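Side-chain contacts in malate oxidoreductase (Thermotoga maritima, PDB 1VL6), which probably catalyses the NAD-dependent oxidative decarboxylation of malate to pyruvate and carbon dioxide, as malic enzymes do: residues 146-151 and 166-171; 104-109 and 375-380; 177-182 and 264-269. All blocks are in the same frame, centred on the assembly; numbering follows the deposited sequence.

Contact 1 of 3, residues 146-151 and 166-171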
ATOM      1  N   PRO A 146      33.412  11.587  18.409  1.00 61.82           N
ATOM      2  CA  PRO A 146      33.684  12.440  17.279  1.00 61.71           C
ATOM      3  C   PRO A 146      33.825  11.706  15.899  1.00 62.08           C
ATOM      4  O   PRO A 146      34.021  12.372  14.881  1.00 62.58           O
ATOM      5  CB  PRO A 146      35.033  13.036  17.677  1.00 63.50           C
ATOM      6  CG  PRO A 146      35.716  11.917  18.285  1.00 58.80           C
ATOM      7  CD  PRO A 146      34.662  11.139  19.035  1.00 62.91           C
ATOM      8  N   LYS A 147      33.707  10.389  15.830  1.00 61.36           N
ATOM      9  CA  LYS A 147      33.898   9.785  14.520  1.00 61.32           C
ATOM     10  C   LYS A 147      32.892  10.285  13.479  1.00 62.24           C
ATOM     11  O   LYS A 147      33.199  10.319  12.290  1.00 63.93           O
ATOM     12  CB  LYS A 147      33.945   8.253  14.589  1.00 61.03           C
ATOM     13  CG  LYS A 147      32.616   7.549  14.554  1.00 64.64           C
ATOM     14  CD  LYS A 147      32.735   6.084  14.999  1.00 53.27           C
ATOM     15  CE  LYS A 147      31.371   5.348  14.981  1.00 54.54           C
ATOM     16  NZ  LYS A 147      31.522   3.919  15.505  1.00 58.69           N
ATOM     17  N   CYS A 148      31.707  10.702  13.902  1.00 61.59           N
ATOM     18  CA  CYS A 148      30.711  11.132  12.941  1.00 62.38           C
ATOM     19  C   CYS A 148      31.119  12.441  12.237  1.00 61.12           C
ATOM     20  O   CYS A 148      30.584  12.812  11.213  1.00 60.86           O
ATOM     21  CB  CYS A 148      29.357  11.309  13.648  1.00 64.06           C
ATOM     22  SG  CYS A 148      29.474  12.576  14.894  1.00 60.29           S
ATOM     23  N   PHE A 149      32.037  13.183  12.797  1.00 60.66           N
ATOM     24  CA  PHE A 149      32.413  14.404  12.123  1.00 61.39           C
ATOM     25  C   PHE A 149      33.115  14.075  10.806  1.00 62.92           C
ATOM     26  O   PHE A 149      32.727  14.544   9.729  1.00 63.15           O
ATOM     27  CB  PHE A 149      33.325  15.241  13.026  1.00 61.65           C
ATOM     28  CG  PHE A 149      32.647  15.748  14.290  1.00 62.84           C
ATOM     29  CD1 PHE A 149      31.485  16.471  14.222  1.00 59.35           C
ATOM     30  CD2 PHE A 149      33.191  15.497  15.539  1.00 64.59           C
ATOM     31  CE1 PHE A 149      30.875  16.941  15.383  1.00 71.63           C
ATOM     32  CE2 PHE A 149      32.589  15.977  16.704  1.00 58.35           C
ATOM     33  CZ  PHE A 149      31.446  16.697  16.628  1.00 60.27           C
ATOM     34  N   ARG A 150      34.134  13.228  10.909  1.00 65.14           N
ATOM     35  CA  ARG A 150      34.931  12.807   9.757  1.00 66.83           C
ATOM     36  C   ARG A 150      34.031  12.041   8.792  1.00 64.38           C
ATOM     37  O   ARG A 150      34.136  12.236   7.569  1.00 64.44           O
ATOM     38  CB  ARG A 150      36.111  11.914  10.187  1.00 67.69           C
ATOM     39  CG  ARG A 150      37.541  12.482  10.018  1.00 76.64           C
ATOM     40  CD  ARG A 150      38.694  11.632  10.734  1.00 73.78           C
ATOM     41  NE  ARG A 150      39.001  12.047  12.129  1.00 88.25           N
ATOM     42  CZ  ARG A 150      38.420  11.584  13.290  1.00 94.30           C
ATOM     43  NH1 ARG A 150      37.458  10.661  13.304  1.00 90.78           N
ATOM     44  NH2 ARG A 150      38.812  12.067  14.474  1.00 95.13           N
ATOM     45  N   ILE A 151      33.133  11.202   9.332  1.00 61.08           N
ATOM     46  CA  ILE A 151      32.296  10.387   8.460  1.00 60.94           C
ATOM     47  C   ILE A 151      31.384  11.267   7.591  1.00 61.84           C
ATOM     48  O   ILE A 151      31.313  11.105   6.368  1.00 62.30           O
ATOM     49  CB  ILE A 151      31.497   9.359   9.260  1.00 61.66           C
ATOM     50  CG1 ILE A 151      32.451   8.335   9.875  1.00 61.63           C
ATOM     51  CG2 ILE A 151      30.489   8.639   8.359  1.00 60.53           C
ATOM     52  CD1 ILE A 151      31.776   7.339  10.778  1.00 65.62           C
ATOM     53  N   ASP A 166      21.267  13.744  10.854  1.00 64.34           N
ATOM     54  CA  ASP A 166      20.342  14.457  11.732  1.00 65.78           C
ATOM     55  C   ASP A 166      20.927  15.146  12.920  1.00 63.46           C
ATOM     56  O   ASP A 166      20.712  16.325  13.126  1.00 61.91           O
ATOM     57  CB  ASP A 166      19.345  13.508  12.364  1.00 69.67           C
ATOM     58  CG  ASP A 166      18.209  13.287  11.520  1.00 72.87           C
ATOM     59  OD1 ASP A 166      18.282  12.428  10.617  1.00 75.31           O
ATOM     60  OD2 ASP A 166      17.213  14.030  11.704  1.00 88.54           O
ATOM     61  N   ASP A 167      21.572  14.357  13.758  1.00 62.18           N
ATOM     62  CA  ASP A 167      22.002  14.823  15.065  1.00 63.99           C
ATOM     63  C   ASP A 167      22.955  15.977  14.963  1.00 62.53           C
ATOM     64  O   ASP A 167      23.080  16.759  15.892  1.00 65.63           O
ATOM     65  CB  ASP A 167      22.669  13.675  15.825  1.00 67.58           C
ATOM     66  CG  ASP A 167      21.694  12.522  16.071  1.00 84.50           C
ATOM     67  OD1 ASP A 167      20.850  12.813  16.973  1.00 83.12           O
ATOM     68  OD2 ASP A 167      21.642  11.416  15.379  1.00 84.69           O
ATOM     69  N   GLN A 168      23.618  16.090  13.830  1.00 61.93           N
ATOM     70  CA  GLN A 168      24.486  17.200  13.542  1.00 61.34           C
ATOM     71  C   GLN A 168      23.707  18.302  12.870  1.00 60.33           C
ATOM     72  O   GLN A 168      23.547  19.371  13.450  1.00 59.78           O
ATOM     73  CB  GLN A 168      25.641  16.739  12.628  1.00 63.26           C
ATOM     74  CG  GLN A 168      26.635  15.730  13.237  1.00 61.66           C
ATOM     75  CD  GLN A 168      27.934  15.625  12.421  1.00 63.09           C
ATOM     76  OE1 GLN A 168      28.616  16.623  12.212  1.00 53.31           O
ATOM     77  NE2 GLN A 168      28.281  14.418  11.996  1.00 67.42           N
ATOM     78  N   GLN A 169      23.249  18.048  11.642  1.00 59.72           N
ATOM     79  CA  GLN A 169      22.738  19.131  10.755  1.00 59.32           C
ATOM     80  C   GLN A 169      21.274  19.470  11.044  1.00 60.93           C
ATOM     81  O   GLN A 169      20.872  20.630  11.020  1.00 62.39           O
ATOM     82  CB  GLN A 169      22.955  18.809   9.244  1.00 56.26           C
ATOM     83  CG  GLN A 169      24.445  18.561   8.909  1.00 53.16           C
ATOM     84  CD  GLN A 169      24.676  17.811   7.621  1.00 58.21           C
ATOM     85  OE1 GLN A 169      24.205  16.691   7.475  1.00 62.82           O
ATOM     86  NE2 GLN A 169      25.368  18.441   6.661  1.00 56.27           N
ATOM     87  N   GLY A 170      20.489  18.458  11.334  1.00 60.76           N
ATOM     88  CA  GLY A 170      19.092  18.656  11.683  1.00 60.87           C
ATOM     89  C   GLY A 170      18.940  19.380  12.997  1.00 60.74           C
ATOM     90  O   GLY A 170      18.229  20.381  13.095  1.00 61.05           O
ATOM     91  N   THR A 171      19.624  18.913  14.021  1.00 61.42           N
ATOM     92  CA  THR A 171      19.529  19.574  15.300  1.00 59.46           C
ATOM     93  C   THR A 171      19.981  20.981  15.180  1.00 60.29           C
ATOM     94  O   THR A 171      19.378  21.866  15.767  1.00 61.21           O
ATOM     95  CB  THR A 171      20.407  18.925  16.310  1.00 59.67           C
ATOM     96  OG1 THR A 171      20.075  17.549  16.425  1.00 62.14           O
ATOM     97  CG2 THR A 171      20.134  19.511  17.716  1.00 60.40           C
TER
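The side-chain nitrogen of Q168 is held by two acceptors: Q168 NE2 gives one hydrogen bond to C148 O, at 2.9 Å, and another to the ring nitrogen ND1 of H165. The bond to C148 O is not straight, with an N-H...O angle of 138°, and NE2 sits above the carbonyl plane rather than on a lone pair. At the other end of the same amide, Q168 OE1 accepts a bond from N206 ND2. Three bonds on two atoms fix the rotation of the carboxamide, and they show why glutamine suits a buried place where both a donor and an acceptor are wanted. The reach comes from an extended chain beyond CG (chi2 -164°), which carries the amide from helix 166-186 across to helix 147-158. The sulfur of C148 lies beside this group, SG 3.6 Å from Q168 NE2, and is small enough to share the space with the amide.

Helix 147-158 is the connection of a beta-alpha-beta crossover: it links strand 137-140 to its parallel neighbour 163-165, which helix 166-186 follows in the chain. Q168 therefore bridges this crossover helix and helix 166-186, which farther along packs on the sheet of the probable NAD-binding domain.

F149 meets the amide with the edge of its ring. F149 CD1 is 3.5 Å from Q168 OE1, which lies near the ring plane, where the slightly positive C-H rim suits an oxygen; the ring and amide planes stand 86° apart. The F149 ring also meets Y205, and A202 touches both C148 and Q168. A202, Y205 and N206 belong to helix 202-214, whose start overlaps a glycine pattern, G199, G201 and G204, consistent with a Rossmann-type nucleotide-binding turn.

Contact 2 of 3, residues 104-109 and 375-380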
ATOM      1  N   LYS A 104       8.684   8.236   5.178  1.00 62.65           N
ATOM      2  CA  LYS A 104       7.544   7.980   4.310  1.00 63.94           C
ATOM      3  C   LYS A 104       6.343   8.855   4.671  1.00 64.23           C
ATOM      4  O   LYS A 104       5.628   9.348   3.813  1.00 64.43           O
ATOM      5  CB  LYS A 104       7.109   6.518   4.418  1.00 64.56           C
ATOM      6  CG  LYS A 104       6.061   6.099   3.343  1.00 66.46           C
ATOM      7  CD  LYS A 104       6.648   6.269   1.919  1.00 76.30           C
ATOM      8  CE  LYS A 104       5.896   5.509   0.859  1.00 73.07           C
ATOM      9  NZ  LYS A 104       6.130   6.118  -0.457  1.00 79.82           N
ATOM     10  N   ALA A 105       6.106   9.024   5.956  1.00 63.23           N
ATOM     11  CA  ALA A 105       4.916   9.701   6.396  1.00 61.85           C
ATOM     12  C   ALA A 105       5.009  11.204   6.166  1.00 61.35           C
ATOM     13  O   ALA A 105       4.034  11.845   5.746  1.00 61.53           O
ATOM     14  CB  ALA A 105       4.660   9.410   7.842  1.00 62.66           C
ATOM     15  N   PHE A 106       6.169  11.787   6.410  1.00 61.13           N
ATOM     16  CA  PHE A 106       6.251  13.238   6.304  1.00 59.61           C
ATOM     17  C   PHE A 106       6.789  13.747   4.976  1.00 60.14           C
ATOM     18  O   PHE A 106       6.612  14.890   4.661  1.00 59.43           O
ATOM     19  CB  PHE A 106       7.030  13.816   7.474  1.00 60.04           C
ATOM     20  CG  PHE A 106       6.290  13.737   8.788  1.00 58.75           C
ATOM     21  CD1 PHE A 106       6.400  12.625   9.585  1.00 57.19           C
ATOM     22  CD2 PHE A 106       5.472  14.776   9.205  1.00 51.04           C
ATOM     23  CE1 PHE A 106       5.708  12.546  10.787  1.00 61.79           C
ATOM     24  CE2 PHE A 106       4.786  14.708  10.401  1.00 60.34           C
ATOM     25  CZ  PHE A 106       4.905  13.583  11.196  1.00 61.79           C
ATOM     26  N   ALA A 107       7.421  12.894   4.184  1.00 62.57           N
ATOM     27  CA  ALA A 107       8.029  13.341   2.920  1.00 64.38           C
ATOM     28  C   ALA A 107       7.732  12.447   1.754  1.00 63.70           C
ATOM     29  O   ALA A 107       8.068  12.819   0.654  1.00 65.17           O
ATOM     30  CB  ALA A 107       9.553  13.475   3.075  1.00 66.56           C
ATOM     31  N   ASP A 108       7.096  11.302   2.012  1.00 63.20           N
ATOM     32  CA  ASP A 108       6.759  10.275   1.023  1.00 63.61           C
ATOM     33  C   ASP A 108       8.021   9.677   0.431  1.00 63.02           C
ATOM     34  O   ASP A 108       8.051   9.198  -0.704  1.00 62.11           O
ATOM     35  CB  ASP A 108       5.755  10.787  -0.015  1.00 59.45           C
ATOM     36  CG  ASP A 108       5.119   9.652  -0.836  1.00 75.12           C
ATOM     37  OD1 ASP A 108       5.053   8.503  -0.346  1.00 91.96           O
ATOM     38  OD2 ASP A 108       4.673   9.789  -1.999  1.00 84.54           O
ATOM     39  N   ILE A 109       9.073   9.675   1.233  1.00 63.78           N
ATOM     40  CA  ILE A 109      10.362   9.127   0.793  1.00 64.65           C
ATOM     41  C   ILE A 109      10.411   7.670   1.168  1.00 65.43           C
ATOM     42  O   ILE A 109      10.010   7.297   2.272  1.00 66.78           O
ATOM     43  CB  ILE A 109      11.509   9.879   1.452  1.00 65.61           C
ATOM     44  CG1 ILE A 109      11.673  11.221   0.768  1.00 66.62           C
ATOM     45  CG2 ILE A 109      12.797   9.094   1.394  1.00 69.58           C
ATOM     46  CD1 ILE A 109      12.749  12.037   1.412  1.00 77.11           C
ATOM     47  N   LYS A 375       2.480  22.435   6.828  1.00 65.37           N
ATOM     48  CA  LYS A 375       3.027  23.610   6.147  1.00 66.42           C
ATOM     49  C   LYS A 375       4.535  23.713   6.360  1.00 64.82           C
ATOM     50  O   LYS A 375       5.262  24.083   5.436  1.00 63.89           O
ATOM     51  CB  LYS A 375       2.232  24.917   6.425  1.00 63.58           C
ATOM     52  CG  LYS A 375       0.960  25.016   5.390  1.00 78.85           C
ATOM     53  CD  LYS A 375       0.001  26.332   5.329  1.00 73.84           C
ATOM     54  N   VAL A 376       5.035  23.317   7.531  1.00 64.35           N
ATOM     55  CA  VAL A 376       6.478  23.453   7.770  1.00 64.84           C
ATOM     56  C   VAL A 376       7.263  22.629   6.742  1.00 64.93           C
ATOM     57  O   VAL A 376       8.235  23.104   6.155  1.00 64.48           O
ATOM     58  CB  VAL A 376       7.015  22.890   9.105  1.00 65.00           C
ATOM     59  CG1 VAL A 376       8.186  23.727   9.546  1.00 71.74           C
ATOM     60  CG2 VAL A 376       6.033  22.828  10.159  1.00 73.74           C
ATOM     61  N   HIS A 377       6.840  21.371   6.568  1.00 64.04           N
ATOM     62  CA  HIS A 377       7.564  20.447   5.714  1.00 62.98           C
ATOM     63  C   HIS A 377       7.523  20.885   4.269  1.00 63.38           C
ATOM     64  O   HIS A 377       8.492  20.763   3.560  1.00 65.75           O
ATOM     65  CB  HIS A 377       6.999  19.051   5.877  1.00 58.90           C
ATOM     66  CG  HIS A 377       7.041  18.594   7.282  1.00 56.86           C
ATOM     67  ND1 HIS A 377       8.226  18.449   7.963  1.00 55.95           N
ATOM     68  CD2 HIS A 377       6.055  18.310   8.159  1.00 65.07           C
ATOM     69  CE1 HIS A 377       7.966  18.072   9.199  1.00 66.36           C
ATOM     70  NE2 HIS A 377       6.658  17.980   9.346  1.00 58.89           N
ATOM     71  N   LEU A 378       6.408  21.416   3.839  1.00 62.53           N
ATOM     72  CA  LEU A 378       6.361  22.048   2.535  1.00 63.32           C
ATOM     73  C   LEU A 378       7.310  23.247   2.406  1.00 63.56           C
ATOM     74  O   LEU A 378       8.020  23.384   1.392  1.00 65.24           O
ATOM     75  CB  LEU A 378       4.971  22.552   2.232  1.00 61.34           C
ATOM     76  CG  LEU A 378       3.914  21.481   2.099  1.00 64.11           C
ATOM     77  CD1 LEU A 378       2.556  22.135   1.838  1.00 73.28           C
ATOM     78  CD2 LEU A 378       4.256  20.513   0.977  1.00 63.04           C
ATOM     79  N   ASN A 379       7.328  24.102   3.410  1.00 62.44           N
ATOM     80  CA  ASN A 379       8.178  25.275   3.343  1.00 63.45           C
ATOM     81  C   ASN A 379       9.655  24.939   3.366  1.00 62.61           C
ATOM     82  O   ASN A 379      10.413  25.508   2.627  1.00 65.00           O
ATOM     83  CB  ASN A 379       7.874  26.257   4.452  1.00 63.38           C
ATOM     84  CG  ASN A 379       6.495  26.886   4.326  1.00 61.22           C
ATOM     85  OD1 ASN A 379       5.850  26.892   3.263  1.00 64.68           O
ATOM     86  ND2 ASN A 379       6.018  27.384   5.435  1.00 55.51           N
ATOM     87  N   VAL A 380      10.042  23.980   4.166  1.00 61.98           N
ATOM     88  CA  VAL A 380      11.433  23.568   4.221  1.00 62.24           C
ATOM     89  C   VAL A 380      11.837  22.934   2.878  1.00 62.74           C
ATOM     90  O   VAL A 380      12.864  23.245   2.296  1.00 63.39           O
ATOM     91  CB  VAL A 380      11.645  22.561   5.367  1.00 61.07           C
ATOM     92  CG1 VAL A 380      13.019  21.962   5.287  1.00 63.47           C
ATOM     93  CG2 VAL A 380      11.418  23.231   6.704  1.00 61.44           C
TER
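Among residues 104-109, toward the C-terminal part of helix 89-107, F106 is the one that reaches H377 of helix 374-386. Ahead of it, K104 turns to its own chain: K104 NZ makes a salt bridge with D108 OD1 at 2.6 Å, meeting it from above the carboxylate plane, and pairs with D110 as well. The long lysine chain thus reaches a partner four residues on. F106 follows on the face turned to the other helix. With CG beside the backbone N (chi1 -71°), its ring presents an edge to the face of H377 in an offset edge-to-face pair, the centroids 5.1 Å apart and the planes at 60°. F106 CD2 comes closest, 3.4 Å from H377 NE2. That nitrogen also donates a hydrogen bond to A371 O, so histidine serves here both as an aromatic face and as a polar tie to the chain just before its helix. Putting an alanine at H377 would probably leave the A371 carbonyl without this donor and open a gap beside the edge of F106. V35 of the second subunit packs against F106, and L378 meets L378 of the third subunit. Past A107, D108 takes a positive phi (64°) and the chain turns toward strand 110-115. Helix 89-107 of the N-terminal part and helix 374-386 are thus packed together, with P331 of helix 330-340 touching both rings and helix 346-358 behind V376 and V380.

Contact 3 of 3, residues 177-182 and 264-269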
ATOM      1  N   ALA A 177      16.656  27.912  14.146  1.00 61.60           N
ATOM      2  CA  ALA A 177      15.386  28.606  13.918  1.00 62.43           C
ATOM      3  C   ALA A 177      14.753  28.990  15.238  1.00 62.75           C
ATOM      4  O   ALA A 177      14.252  30.077  15.387  1.00 63.10           O
ATOM      5  CB  ALA A 177      14.438  27.754  13.131  1.00 65.45           C
ATOM      6  N   ALA A 178      14.768  28.077  16.202  1.00 63.21           N
ATOM      7  CA  ALA A 178      14.211  28.364  17.520  1.00 62.85           C
ATOM      8  C   ALA A 178      14.934  29.561  18.109  1.00 63.52           C
ATOM      9  O   ALA A 178      14.319  30.443  18.689  1.00 62.54           O
ATOM     10  CB  ALA A 178      14.373  27.142  18.428  1.00 63.54           C
ATOM     11  N   PHE A 179      16.260  29.573  17.969  1.00 63.91           N
ATOM     12  CA  PHE A 179      17.076  30.648  18.543  1.00 62.80           C
ATOM     13  C   PHE A 179      16.720  31.979  17.929  1.00 61.92           C
ATOM     14  O   PHE A 179      16.488  32.949  18.629  1.00 61.00           O
ATOM     15  CB  PHE A 179      18.538  30.396  18.307  1.00 59.79           C
ATOM     16  CG  PHE A 179      19.404  31.580  18.583  1.00 61.58           C
ATOM     17  CD1 PHE A 179      19.781  31.898  19.868  1.00 65.70           C
ATOM     18  CD2 PHE A 179      19.892  32.350  17.562  1.00 62.60           C
ATOM     19  CE1 PHE A 179      20.626  32.950  20.118  1.00 61.42           C
ATOM     20  CE2 PHE A 179      20.734  33.420  17.825  1.00 57.14           C
ATOM     21  CZ  PHE A 179      21.098  33.712  19.096  1.00 61.66           C
ATOM     22  N   LEU A 180      16.640  32.013  16.604  1.00 60.75           N
ATOM     23  CA  LEU A 180      16.250  33.272  15.919  1.00 60.09           C
ATOM     24  C   LEU A 180      14.930  33.836  16.389  1.00 60.43           C
ATOM     25  O   LEU A 180      14.808  35.043  16.610  1.00 63.30           O
ATOM     26  CB  LEU A 180      16.206  33.105  14.411  1.00 53.97           C
ATOM     27  CG  LEU A 180      17.598  32.867  13.814  1.00 63.06           C
ATOM     28  CD1 LEU A 180      17.494  32.482  12.361  1.00 68.57           C
ATOM     29  CD2 LEU A 180      18.499  34.071  13.961  1.00 61.50           C
ATOM     30  N   ASN A 181      13.929  32.980  16.539  1.00 61.78           N
ATOM     31  CA  ASN A 181      12.622  33.436  16.986  1.00 62.51           C
ATOM     32  C   ASN A 181      12.634  33.851  18.463  1.00 62.83           C
ATOM     33  O   ASN A 181      12.074  34.881  18.844  1.00 64.01           O
ATOM     34  CB  ASN A 181      11.580  32.384  16.670  1.00 59.22           C
ATOM     35  CG  ASN A 181      11.125  32.434  15.203  1.00 64.30           C
ATOM     36  OD1 ASN A 181      11.467  33.348  14.437  1.00 62.38           O
ATOM     37  ND2 ASN A 181      10.342  31.462  14.822  1.00 55.40           N
ATOM     38  N   ALA A 182      13.301  33.075  19.290  1.00 61.82           N
ATOM     39  CA  ALA A 182      13.428  33.465  20.679  1.00 63.33           C
ATOM     40  C   ALA A 182      14.112  34.846  20.803  1.00 63.01           C
ATOM     41  O   ALA A 182      13.700  35.694  21.578  1.00 58.97           O
ATOM     42  CB  ALA A 182      14.208  32.383  21.451  1.00 64.68           C
ATOM     43  N   ALA A 264      24.654  35.481  30.933  1.00 63.70           N
ATOM     44  CA  ALA A 264      24.309  34.915  29.651  1.00 63.41           C
ATOM     45  C   ALA A 264      22.866  35.201  29.282  1.00 63.45           C
ATOM     46  O   ALA A 264      21.996  35.227  30.128  1.00 62.67           O
ATOM     47  CB  ALA A 264      24.571  33.424  29.672  1.00 63.83           C
ATOM     48  N   ASP A 265      22.624  35.372  27.997  1.00 63.53           N
ATOM     49  CA  ASP A 265      21.282  35.584  27.489  1.00 63.91           C
ATOM     50  C   ASP A 265      20.594  34.296  27.067  1.00 64.15           C
ATOM     51  O   ASP A 265      19.371  34.191  27.135  1.00 64.79           O
ATOM     52  CB  ASP A 265      21.357  36.505  26.290  1.00 65.11           C
ATOM     53  CG  ASP A 265      21.916  37.845  26.653  1.00 69.10           C
ATOM     54  OD1 ASP A 265      21.109  38.663  27.147  1.00 70.13           O
ATOM     55  OD2 ASP A 265      23.130  38.149  26.517  1.00 64.21           O
ATOM     56  N   PHE A 266      21.377  33.326  26.599  1.00 63.10           N
ATOM     57  CA  PHE A 266      20.820  32.035  26.206  1.00 62.55           C
ATOM     58  C   PHE A 266      21.669  30.925  26.766  1.00 63.28           C
ATOM     59  O   PHE A 266      22.905  31.070  26.910  1.00 62.81           O
ATOM     60  CB  PHE A 266      20.795  31.897  24.701  1.00 64.53           C
ATOM     61  CG  PHE A 266      19.882  32.878  24.010  1.00 68.49           C
ATOM     62  CD1 PHE A 266      20.229  34.212  23.911  1.00 65.08           C
ATOM     63  CD2 PHE A 266      18.721  32.449  23.404  1.00 57.75           C
ATOM     64  CE1 PHE A 266      19.432  35.100  23.250  1.00 67.60           C
ATOM     65  CE2 PHE A 266      17.920  33.337  22.749  1.00 71.83           C
ATOM     66  CZ  PHE A 266      18.257  34.663  22.676  1.00 68.72           C
ATOM     67  N   PHE A 267      21.003  29.831  27.123  1.00 63.33           N
ATOM     68  CA  PHE A 267      21.676  28.593  27.403  1.00 61.99           C
ATOM     69  C   PHE A 267      21.115  27.636  26.403  1.00 63.14           C
ATOM     70  O   PHE A 267      19.878  27.516  26.288  1.00 64.58           O
ATOM     71  CB  PHE A 267      21.397  28.087  28.825  1.00 62.81           C
ATOM     72  CG  PHE A 267      21.743  26.616  29.048  1.00 59.68           C
ATOM     73  CD1 PHE A 267      23.023  26.233  29.422  1.00 64.78           C
ATOM     74  CD2 PHE A 267      20.809  25.639  28.847  1.00 60.82           C
ATOM     75  CE1 PHE A 267      23.337  24.921  29.605  1.00 67.51           C
ATOM     76  CE2 PHE A 267      21.138  24.312  29.011  1.00 68.50           C
ATOM     77  CZ  PHE A 267      22.397  23.954  29.396  1.00 65.12           C
ATOM     78  N   ILE A 268      22.011  26.951  25.685  1.00 63.44           N
ATOM     79  CA  ILE A 268      21.615  25.844  24.852  1.00 63.82           C
ATOM     80  C   ILE A 268      22.345  24.593  25.272  1.00 65.10           C
ATOM     81  O   ILE A 268      23.571  24.462  25.119  1.00 64.06           O
ATOM     82  CB  ILE A 268      21.918  26.146  23.435  1.00 64.67           C
ATOM     83  CG1 ILE A 268      21.357  27.544  23.094  1.00 69.83           C
ATOM     84  CG2 ILE A 268      21.283  25.119  22.586  1.00 63.17           C
ATOM     85  CD1 ILE A 268      21.285  27.839  21.617  1.00 67.51           C
ATOM     86  N   GLY A 269      21.573  23.660  25.805  1.00 65.60           N
ATOM     87  CA  GLY A 269      22.109  22.437  26.319  1.00 64.26           C
ATOM     88  C   GLY A 269      21.668  21.253  25.519  1.00 63.93           C
ATOM     89  O   GLY A 269      20.471  21.045  25.258  1.00 63.44           O
TER
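F179 sets the edge of its ring against the face of F266, the helix side chain standing over the strand side chain. F179 CE1 lies 3.6 Å above the plane of the F266 ring and over its centre, and F179 CD1 is 3.7 Å from F266 CE2. The centroids are 4.8 Å apart and the planes make an angle of 55°, a tilted edge-to-face pair in which C-H groups of F179 are directed at the pi cloud of F266. A182 completes this first shell. Its CB comes 4.0 Å from F266 CE2, near the plane of that ring, so one phenylalanine is met over a face by one residue and at its edge by another. F179 and A182 are three positions apart in the helix and so lie on the same face of it; the small methyl of A182 leaves room for the broad ring.

Torsions bring the two rings together. The CB of F179 does not point straight at the strand, but with CG opposite the backbone N (chi1 167°) the ring swings over to meet it, whereas the CB of F266 already points toward the helix.

Farther out, I190 and V216 pack against F179, and V195 and V289, from the strands on either side of 266-269, touch F266. F291 of strand 289-292 packs on A182. Just before the strand, the carboxylate of the buried D265 is engaged by K188, S285 and the backbone N of K194, which fixes the chain ahead of F266.

Helix 166-186 packs on the sheet over strand 266-269, which runs parallel between 194-198 and 289-292. With strand order 3-2-1-4-5-6, this is the layout of a variant Rossmann-type domain whose short edge strand 226-227 runs antiparallel, here probably the one for NAD.

Overall arrangement
From the N terminus, contact 2 opens first, at residues 104-109, and closes last, at 375-380, so its loop holds most of the chain. Contact 1 is nested inside it and closes a short loop between 146-151 and 166-171. Contact 3 follows in series, opening at 177-182 and closing at 264-269, again within the loop of contact 2; none of the three cross. Contacts 1 and 3 share helix 166-186, with centres about 21 Å apart: one joins it to a helix of the N-terminal part, the other to the sheet of the probable NAD-binding domain. Contact 2 brings helix 374-386, near the C terminus, back onto helix 89-107 of the N-terminal part.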